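Local coordinates for protein allergen Bos d 2 (Bos taurus, PDB 4WFV) that is a secreted lipocalin allergen and probably carries pheromones or other small odorant molecules, at residues A[15-29]-A[109-123]. Sequence-based numbering, arbitrary orientation. Where two conformers were deposited one is given.
Sequences EWRIIYAAADNKDKI and RITKMTEGLAKGTSF
A bend at chi2 (-57°) carries the Lys119 chain across one face of the Trp16 indole, CE above the six-membered ring and NZ 4.0 Å from the centroid of the five-membered ring, a cation-pi contact. At the far end Arg109, kinked at chi3 (-65°), presents its guanidinium end-on to Asp27: NH1 meets OD1 at 2.9 Å and NH2 meets OD2 at 2.8 Å, nearly straight and in the guanidinium plane, a two-pronged salt bridge. Between them, strands 17-23 and 110-118 pair antiparallel, the first and last long strands closing the lipocalin barrel. A classic bulge interrupts the register where Gly116 O takes both Ile19 N (2.8 Å) and Tyr20 N (3.2 Å). Ile19 is thereby turned toward strand 110-118, its CG1 against Ala118 CB at 3.6 Å. The edge of the Tyr20 ring meets Phe123 CD2, the two ring planes oblique at 58°, on the side where helix 125-137 packs, whereas Ile18 and Leu117 meet on the other side of the sheet, beside Tyr39. Past the last bridge, Asp24 OD1 accepts Lys112 N from above its carboxylate plane, and Asn25 ND2 donates a nearly straight hydrogen bond to Thr111 OG1 (2.9 Å), in its amide plane.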
ATOM      1  N   GLU A  15       7.955  -7.062   8.217  1.00 13.55           N
ATOM      2  CA  GLU A  15       8.227  -5.660   8.552  1.00 13.82           C
ATOM      3  C   GLU A  15       8.536  -4.786   7.334  1.00 18.55           C
ATOM      4  O   GLU A  15       9.697  -4.504   7.024  1.00 24.95           O
ATOM      5  CB  GLU A  15       9.418  -5.575   9.509  1.00 18.35           C
ATOM      6  CG  GLU A  15       9.303  -6.469  10.722  1.00 26.15           C
ATOM      7  CD  GLU A  15       8.342  -5.925  11.747  1.00 31.11           C
ATOM      8  OE1 GLU A  15       8.201  -4.686  11.828  1.00 37.71           O
ATOM      9  OE2 GLU A  15       7.727  -6.735  12.473  1.00 42.67           O
ATOM     10  N   TRP A  16       7.499  -4.304   6.676  1.00 12.55           N
ATOM     11  CA  TRP A  16       7.669  -3.586   5.421  1.00  9.73           C
ATOM     12  C   TRP A  16       7.818  -2.087   5.634  1.00 11.32           C
ATOM     13  O   TRP A  16       7.307  -1.534   6.607  1.00 12.92           O
ATOM     14  CB  TRP A  16       6.440  -3.801   4.555  1.00 11.15           C
ATOM     15  CG  TRP A  16       6.236  -5.213   4.107  1.00  9.96           C
ATOM     16  CD1 TRP A  16       5.394  -6.135   4.657  1.00 10.58           C
ATOM     17  CD2 TRP A  16       6.862  -5.852   2.992  1.00  9.39           C
ATOM     18  NE1 TRP A  16       5.475  -7.322   3.965  1.00 10.93           N
ATOM     19  CE2 TRP A  16       6.365  -7.171   2.932  1.00  9.64           C
ATOM     20  CE3 TRP A  16       7.808  -5.441   2.046  1.00  9.38           C
ATOM     21  CZ2 TRP A  16       6.779  -8.078   1.957  1.00 11.33           C
ATOM     22  CZ3 TRP A  16       8.215  -6.344   1.076  1.00  8.76           C
ATOM     23  CH2 TRP A  16       7.705  -7.651   1.043  1.00 10.93           C
ATOM     24  N   ARG A  17       8.552  -1.443   4.736  1.00  9.55           N
ATOM     25  CA  ARG A  17       8.565   0.016   4.632  0.51  9.42           C
ATOM     26  C   ARG A  17       7.881   0.384   3.328  1.00  8.86           C
ATOM     27  O   ARG A  17       8.013  -0.329   2.338  1.00 11.10           O
ATOM     28  CB  ARG A  17       9.997   0.558   4.594  0.51  9.48           C
ATOM     29  CG  ARG A  17      10.807   0.310   5.854  0.51 12.57           C
ATOM     30  CD  ARG A  17      12.191   0.950   5.783  0.51 13.31           C
ATOM     31  NE  ARG A  17      13.021   0.514   6.901  0.51 16.08           N
ATOM     32  CZ  ARG A  17      13.817  -0.548   6.869  0.51 10.44           C
ATOM     33  NH1 ARG A  17      13.906  -1.276   5.768  0.51 15.05           N
ATOM     34  NH2 ARG A  17      14.530  -0.880   7.939  0.51 14.36           N
ATOM     35  N   ILE A  18       7.172   1.500   3.308  1.00  8.08           N
ATOM     36  CA  ILE A  18       6.627   1.972   2.041  1.00  8.20           C
ATOM     37  C   ILE A  18       7.635   2.873   1.369  1.00  8.06           C
ATOM     38  O   ILE A  18       8.166   3.800   1.982  1.00  9.37           O
ATOM     39  CB  ILE A  18       5.261   2.668   2.206  1.00  6.02           C
ATOM     40  CG1 ILE A  18       4.657   3.003   0.838  1.00  6.42           C
ATOM     41  CG2 ILE A  18       5.359   3.903   3.091  1.00  8.48           C
ATOM     42  CD1 ILE A  18       3.146   3.192   0.905  1.00  8.75           C
ATOM     43  N   ILE A  19       7.931   2.572   0.108  1.00  6.18           N
ATOM     44  CA  ILE A  19       8.861   3.388  -0.661  1.00  7.22           C
ATOM     45  C   ILE A  19       8.103   4.372  -1.546  1.00  6.54           C
ATOM     46  O   ILE A  19       8.406   5.579  -1.538  1.00  7.75           O
ATOM     47  CB  ILE A  19       9.796   2.524  -1.529  1.00  6.50           C
ATOM     48  CG1 ILE A  19      10.388   1.373  -0.708  1.00  7.14           C
ATOM     49  CG2 ILE A  19      10.878   3.385  -2.168  1.00  7.30           C
ATOM     50  CD1 ILE A  19      11.147   1.822   0.546  1.00  8.19           C
ATOM     51  N   TYR A  20       7.102   3.869  -2.270  1.00  6.56           N
ATOM     52  CA  TYR A  20       6.352   4.700  -3.203  1.00  6.67           C
ATOM     53  C   TYR A  20       4.856   4.512  -3.042  1.00  7.02           C
ATOM     54  O   TYR A  20       4.370   3.472  -2.594  1.00  7.16           O
ATOM     55  CB  TYR A  20       6.683   4.326  -4.655  1.00  7.60           C
ATOM     56  CG  TYR A  20       8.115   4.567  -5.060  1.00  8.25           C
ATOM     57  CD1 TYR A  20       8.591   5.847  -5.269  1.00  8.29           C
ATOM     58  CD2 TYR A  20       8.985   3.497  -5.271  1.00  8.63           C
ATOM     59  CE1 TYR A  20       9.918   6.071  -5.649  1.00  9.29           C
ATOM     60  CE2 TYR A  20      10.308   3.705  -5.631  1.00  9.52           C
ATOM     61  CZ  TYR A  20      10.761   4.988  -5.835  1.00 11.01           C
ATOM     62  OH  TYR A  20      12.068   5.205  -6.199  1.00 13.02           O
ATOM     63  N   ALA A  21       4.124   5.534  -3.469  1.00  6.49           N
ATOM     64  CA  ALA A  21       2.692   5.397  -3.710  1.00  6.21           C
ATOM     65  C   ALA A  21       2.387   6.132  -4.997  1.00  7.19           C
ATOM     66  O   ALA A  21       3.133   7.024  -5.398  1.00  8.85           O
ATOM     67  CB  ALA A  21       1.869   5.965  -2.562  1.00  7.46           C
ATOM     68  N   ALA A  22       1.290   5.758  -5.645  1.00  6.30           N
ATOM     69  CA  ALA A  22       0.867   6.429  -6.872  1.00  5.32           C
ATOM     70  C   ALA A  22      -0.639   6.363  -6.920  1.00  6.33           C
ATOM     71  O   ALA A  22      -1.226   5.390  -6.469  1.00  7.77           O
ATOM     72  CB  ALA A  22       1.480   5.741  -8.114  1.00  7.17           C
ATOM     73  N   ALA A  23      -1.275   7.402  -7.460  1.00  6.90           N
ATOM     74  CA  ALA A  23      -2.736   7.438  -7.497  1.00  6.48           C
ATOM     75  C   ALA A  23      -3.207   8.292  -8.645  1.00  7.73           C
ATOM     76  O   ALA A  23      -2.498   9.197  -9.072  1.00  9.57           O
ATOM     77  CB  ALA A  23      -3.296   8.002  -6.171  1.00  8.28           C
ATOM     78  N   ASP A  24      -4.417   8.020  -9.130  1.00  8.40           N
ATOM     79  CA  ASP A  24      -4.968   8.883 -10.164  1.00  9.66           C
ATOM     80  C   ASP A  24      -5.421  10.212  -9.567  1.00 11.62           C
ATOM     81  O   ASP A  24      -5.304  11.250 -10.216  1.00 15.33           O
ATOM     82  CB  ASP A  24      -6.038   8.179 -11.023  1.00  8.50           C
ATOM     83  CG  ASP A  24      -7.189   7.579 -10.218  1.00 10.20           C
ATOM     84  OD1 ASP A  24      -7.250   7.713  -8.981  1.00  9.69           O
ATOM     85  OD2 ASP A  24      -8.079   6.993 -10.869  1.00 15.22           O
ATOM     86  N   ASN A  25      -5.901  10.189  -8.325  1.00  9.26           N
ATOM     87  CA  ASN A  25      -6.197  11.415  -7.588  1.00 10.15           C
ATOM     88  C   ASN A  25      -5.050  11.733  -6.645  1.00  9.46           C
ATOM     89  O   ASN A  25      -4.997  11.225  -5.524  1.00  9.34           O
ATOM     90  CB  ASN A  25      -7.498  11.258  -6.796  1.00  9.33           C
ATOM     91  CG  ASN A  25      -8.703  11.113  -7.695  1.00 11.26           C
ATOM     92  OD1 ASN A  25      -8.790  11.763  -8.736  1.00 14.38           O
ATOM     93  ND2 ASN A  25      -9.633  10.261  -7.305  1.00 10.50           N
ATOM     94  N   LYS A  26      -4.112  12.549  -7.113  1.00 10.48           N
ATOM     95  CA  LYS A  26      -2.872  12.767  -6.374  1.00 13.14           C
ATOM     96  C   LYS A  26      -3.096  13.312  -4.972  1.00  9.31           C
ATOM     97  O   LYS A  26      -2.328  13.008  -4.063  1.00  9.09           O
ATOM     98  CB  LYS A  26      -1.912  13.669  -7.155  1.00 18.23           C
ATOM     99  CG  LYS A  26      -0.573  13.878  -6.463  1.00 25.13           C
ATOM    100  CD  LYS A  26       0.434  14.608  -7.347  1.00 30.55           C
ATOM    101  CE  LYS A  26       0.053  16.063  -7.550  1.00 25.03           C
ATOM    102  NZ  LYS A  26       1.113  16.786  -8.319  1.00 27.34           N
ATOM    103  N   ASP A  27      -4.142  14.115  -4.791  1.00  9.04           N
ATOM    104  CA  ASP A  27      -4.379  14.757  -3.500  1.00  9.89           C
ATOM    105  C   ASP A  27      -4.541  13.749  -2.371  1.00  9.58           C
ATOM    106  O   ASP A  27      -4.272  14.070  -1.224  1.00 10.48           O
ATOM    107  CB  ASP A  27      -5.588  15.699  -3.557  1.00 11.20           C
ATOM    108  CG  ASP A  27      -6.861  14.979  -3.907  1.00  9.91           C
ATOM    109  OD1 ASP A  27      -7.025  14.606  -5.083  1.00 12.95           O
ATOM    110  OD2 ASP A  27      -7.698  14.773  -3.009  1.00 12.16           O
ATOM    111  N   LYS A  28      -4.969  12.528  -2.697  1.00  8.71           N
ATOM    112  CA  LYS A  28      -5.143  11.498  -1.673  1.00  9.01           C
ATOM    113  C   LYS A  28      -3.826  11.011  -1.069  1.00  7.94           C
ATOM    114  O   LYS A  28      -3.826  10.507   0.056  1.00  8.51           O
ATOM    115  CB  LYS A  28      -5.889  10.290  -2.234  1.00  8.42           C
ATOM    116  CG  LYS A  28      -7.331  10.566  -2.626  1.00  9.54           C
ATOM    117  CD  LYS A  28      -8.190  10.806  -1.393  1.00  9.20           C
ATOM    118  CE  LYS A  28      -9.672  10.978  -1.756  1.00  9.82           C
ATOM    119  NZ  LYS A  28     -10.530  11.111  -0.537  1.00 10.72           N
ATOM    120  N   ILE A  29      -2.726  11.134  -1.815  1.00  7.03           N
ATOM    121  CA  ILE A  29      -1.454  10.543  -1.393  1.00  7.24           C
ATOM    122  C   ILE A  29      -0.301  11.523  -1.176  1.00  8.23           C
ATOM    123  O   ILE A  29       0.796  11.108  -0.845  1.00  8.02           O
ATOM    124  CB  ILE A  29      -0.979   9.442  -2.373  1.00  7.03           C
ATOM    125  CG1 ILE A  29      -0.726  10.023  -3.779  1.00  8.07           C
ATOM    126  CG2 ILE A  29      -1.978   8.296  -2.402  1.00  7.29           C
ATOM    127  CD1 ILE A  29       0.140   9.099  -4.656  1.00  9.43           C
ATOM    128  N   ARG A 109     -15.510  10.460  -4.905  1.00  9.81           N
ATOM    129  CA  ARG A 109     -14.597   9.999  -5.937  1.00  9.62           C
ATOM    130  C   ARG A 109     -14.142   8.580  -5.676  1.00  8.04           C
ATOM    131  O   ARG A 109     -14.048   8.141  -4.523  1.00  8.65           O
ATOM    132  CB  ARG A 109     -13.366  10.902  -5.998  1.00 12.39           C
ATOM    133  CG  ARG A 109     -13.634  12.280  -6.589  1.00 10.65           C
ATOM    134  CD  ARG A 109     -12.354  13.110  -6.619  1.00 14.78           C
ATOM    135  NE  ARG A 109     -11.874  13.391  -5.272  1.00 12.97           N
ATOM    136  CZ  ARG A 109     -10.637  13.779  -4.977  1.00 12.13           C
ATOM    137  NH1 ARG A 109      -9.745  13.945  -5.941  1.00 12.23           N
ATOM    138  NH2 ARG A 109     -10.306  14.003  -3.711  1.00 12.58           N
ATOM    139  N   ILE A 110     -13.873   7.868  -6.760  1.00  8.79           N
ATOM    140  CA  ILE A 110     -13.124   6.619  -6.701  1.00  8.67           C
ATOM    141  C   ILE A 110     -11.675   6.950  -7.000  1.00  9.83           C
ATOM    142  O   ILE A 110     -11.386   7.621  -7.985  1.00 10.54           O
ATOM    143  CB  ILE A 110     -13.612   5.618  -7.742  1.00  8.78           C
ATOM    144  CG1 ILE A 110     -15.071   5.263  -7.445  1.00 12.35           C
ATOM    145  CG2 ILE A 110     -12.763   4.350  -7.683  1.00 10.61           C
ATOM    146  CD1 ILE A 110     -15.771   4.541  -8.571  1.00 14.52           C
ATOM    147  N   THR A 111     -10.771   6.494  -6.137  1.00  7.98           N
ATOM    148  CA  THR A 111      -9.345   6.690  -6.334  1.00  8.12           C
ATOM    149  C   THR A 111      -8.697   5.343  -6.576  1.00  8.42           C
ATOM    150  O   THR A 111      -8.901   4.390  -5.813  1.00  9.84           O
ATOM    151  CB  THR A 111      -8.715   7.350  -5.109  1.00  8.13           C
ATOM    152  OG1 THR A 111      -9.287   8.649  -4.937  1.00  9.02           O
ATOM    153  CG2 THR A 111      -7.189   7.493  -5.283  1.00  9.01           C
ATOM    154  N   LYS A 112      -7.940   5.255  -7.659  1.00  8.00           N
ATOM    155  CA  LYS A 112      -7.160   4.067  -7.966  1.00  7.58           C
ATOM    156  C   LYS A 112      -5.718   4.350  -7.597  1.00  8.41           C
ATOM    157  O   LYS A 112      -5.148   5.340  -8.036  1.00  8.20           O
ATOM    158  CB  LYS A 112      -7.277   3.759  -9.453  1.00  9.60           C
ATOM    159  CG  LYS A 112      -8.704   3.423  -9.888  1.00 10.93           C
ATOM    160  CD  LYS A 112      -8.927   3.713 -11.370  1.00 14.63           C
ATOM    161  CE  LYS A 112      -7.925   3.009 -12.262  1.00 21.83           C
ATOM    162  NZ  LYS A 112      -8.145   1.540 -12.301  1.00 21.02           N
ATOM    163  N   MET A 113      -5.131   3.499  -6.763  1.00  6.32           N
ATOM    164  CA  MET A 113      -3.770   3.758  -6.301  1.00  7.27           C
ATOM    165  C   MET A 113      -2.980   2.474  -6.088  1.00  8.17           C
ATOM    166  O   MET A 113      -3.526   1.375  -6.008  1.00  7.95           O
ATOM    167  CB  MET A 113      -3.778   4.606  -5.024  1.00 12.86           C
ATOM    168  CG  MET A 113      -4.338   3.905  -3.824  1.00 11.78           C
ATOM    169  SD  MET A 113      -4.166   4.898  -2.324  1.00 13.54           S
ATOM    170  CE  MET A 113      -2.441   4.707  -1.905  1.00 13.58           C
ATOM    171  N   THR A 114      -1.669   2.634  -6.036  1.00  5.61           N
ATOM    172  CA  THR A 114      -0.813   1.521  -5.654  1.00  6.60           C
ATOM    173  C   THR A 114       0.153   1.960  -4.587  1.00  6.85           C
ATOM    174  O   THR A 114       0.396   3.160  -4.402  1.00  6.87           O
ATOM    175  CB  THR A 114       0.026   0.997  -6.834  1.00  6.84           C
ATOM    176  OG1 THR A 114       0.850   2.060  -7.327  1.00  7.58           O
ATOM    177  CG2 THR A 114      -0.874   0.425  -7.956  1.00  9.08           C
ATOM    178  N   GLU A 115       0.699   0.969  -3.888  1.00  6.77           N
ATOM    179  CA  GLU A 115       1.755   1.191  -2.912  1.00  7.23           C
ATOM    180  C   GLU A 115       2.885   0.220  -3.192  1.00  7.03           C
ATOM    181  O   GLU A 115       2.650  -0.979  -3.454  1.00  7.76           O
ATOM    182  CB  GLU A 115       1.227   0.970  -1.494  1.00  7.86           C
ATOM    183  CG  GLU A 115       0.115   1.951  -1.143  1.00  8.85           C
ATOM    184  CD  GLU A 115      -0.670   1.549   0.082  1.00 10.18           C
ATOM    185  OE1 GLU A 115      -0.998   0.361   0.221  1.00 10.21           O
ATOM    186  OE2 GLU A 115      -0.953   2.439   0.910  1.00 10.69           O
ATOM    187  N   GLY A 116       4.111   0.728  -3.164  1.00  6.63           N
ATOM    188  CA  GLY A 116       5.296  -0.091  -3.382  1.00  5.66           C
ATOM    189  C   GLY A 116       6.085  -0.185  -2.095  1.00  6.06           C
ATOM    190  O   GLY A 116       6.633   0.816  -1.626  1.00  6.60           O
ATOM    191  N   LEU A 117       6.134  -1.384  -1.527  1.00  7.39           N
ATOM    192  CA  LEU A 117       6.754  -1.619  -0.233  1.00  6.88           C
ATOM    193  C   LEU A 117       8.050  -2.398  -0.440  1.00  7.09           C
ATOM    194  O   LEU A 117       8.163  -3.167  -1.395  1.00  6.52           O
ATOM    195  CB  LEU A 117       5.822  -2.431   0.665  1.00  8.51           C
ATOM    196  CG  LEU A 117       4.341  -2.086   0.764  1.00 10.05           C
ATOM    197  CD1 LEU A 117       3.662  -2.981   1.807  1.00 12.36           C
ATOM    198  CD2 LEU A 117       4.156  -0.648   1.151  1.00 11.86           C
ATOM    199  N   ALA A 118       9.011  -2.200   0.453  1.00  8.19           N
ATOM    200  CA  ALA A 118      10.281  -2.925   0.394  1.00  7.36           C
ATOM    201  C   ALA A 118      10.750  -3.356   1.769  1.00 10.28           C
ATOM    202  O   ALA A 118      10.377  -2.766   2.780  1.00  9.95           O
ATOM    203  CB  ALA A 118      11.353  -2.076  -0.246  1.00  8.46           C
ATOM    204  N   LYS A 119      11.610  -4.368   1.786  1.00 11.50           N
ATOM    205  CA  LYS A 119      12.329  -4.744   3.003  1.00 13.40           C
ATOM    206  C   LYS A 119      13.469  -3.774   3.304  1.00 20.20           C
ATOM    207  O   LYS A 119      13.921  -3.664   4.446  1.00 25.52           O
ATOM    208  CB  LYS A 119      12.901  -6.153   2.863  1.00 18.16           C
ATOM    209  CG  LYS A 119      11.853  -7.210   2.729  1.00 19.76           C
ATOM    210  CD  LYS A 119      10.918  -7.164   3.913  1.00 21.04           C
ATOM    211  CE  LYS A 119      10.138  -8.437   3.990  1.00 17.75           C
ATOM    212  NZ  LYS A 119       9.192  -8.458   5.129  1.00 23.00           N
ATOM    213  N   GLY A 120      13.949  -3.090   2.272  1.00 19.77           N
ATOM    214  CA  GLY A 120      14.983  -2.089   2.437  1.00 16.81           C
ATOM    215  C   GLY A 120      14.405  -0.688   2.448  1.00 10.81           C
ATOM    216  O   GLY A 120      13.343  -0.444   3.003  1.00 14.26           O
ATOM    217  N   THR A 121      15.113   0.236   1.815  1.00 12.76           N
ATOM    218  CA  THR A 121      14.705   1.636   1.816  1.00 11.43           C
ATOM    219  C   THR A 121      14.553   2.208   0.411  1.00 10.15           C
ATOM    220  O   THR A 121      14.397   3.418   0.235  1.00 10.19           O
ATOM    221  CB  THR A 121      15.714   2.512   2.568  1.00 11.58           C
ATOM    222  OG1 THR A 121      17.004   2.397   1.956  1.00 11.86           O
ATOM    223  CG2 THR A 121      15.807   2.112   4.036  1.00 13.44           C
ATOM    224  N   SER A 122      14.624   1.341  -0.592  1.00 10.89           N
ATOM    225  CA  SER A 122      14.581   1.783  -1.977  1.00 10.13           C
ATOM    226  C   SER A 122      14.223   0.605  -2.873  1.00 10.67           C
ATOM    227  O   SER A 122      14.254  -0.543  -2.447  1.00 11.60           O
ATOM    228  CB  SER A 122      15.940   2.344  -2.392  1.00 10.93           C
ATOM    229  OG  SER A 122      16.919   1.317  -2.360  1.00 17.15           O
ATOM    230  N   PHE A 123      13.837   0.922  -4.101  1.00  8.62           N
ATOM    231  CA  PHE A 123      13.715  -0.063  -5.163  1.00  7.56           C
ATOM    232  C   PHE A 123      14.930   0.065  -6.086  1.00  8.65           C
ATOM    233  O   PHE A 123      15.334   1.179  -6.451  1.00 10.18           O
ATOM    234  CB  PHE A 123      12.469   0.226  -6.004  1.00  7.18           C
ATOM    235  CG  PHE A 123      11.169  -0.240  -5.399  1.00  8.35           C
ATOM    236  CD1 PHE A 123      11.126  -0.988  -4.238  1.00  8.94           C
ATOM    237  CD2 PHE A 123       9.982   0.066  -6.036  1.00  8.28           C
ATOM    238  CE1 PHE A 123       9.892  -1.403  -3.709  1.00  9.17           C
ATOM    239  CE2 PHE A 123       8.759  -0.350  -5.527  1.00  8.03           C
ATOM    240  CZ  PHE A 123       8.721  -1.090  -4.356  1.00  7.79           C
TER
HETATM  241  O   HOH W   1      10.081  -9.192   8.278  1.00 22.12           O
HETATM  242  O   HOH W   2      13.816   3.843  -4.407  1.00 17.92           O
HETATM  243  O   HOH W   3     -10.545   6.633 -10.310  1.00 18.78           O
HETATM  244  O   HOH W   4     -10.182  14.667  -8.699  1.00 23.06           O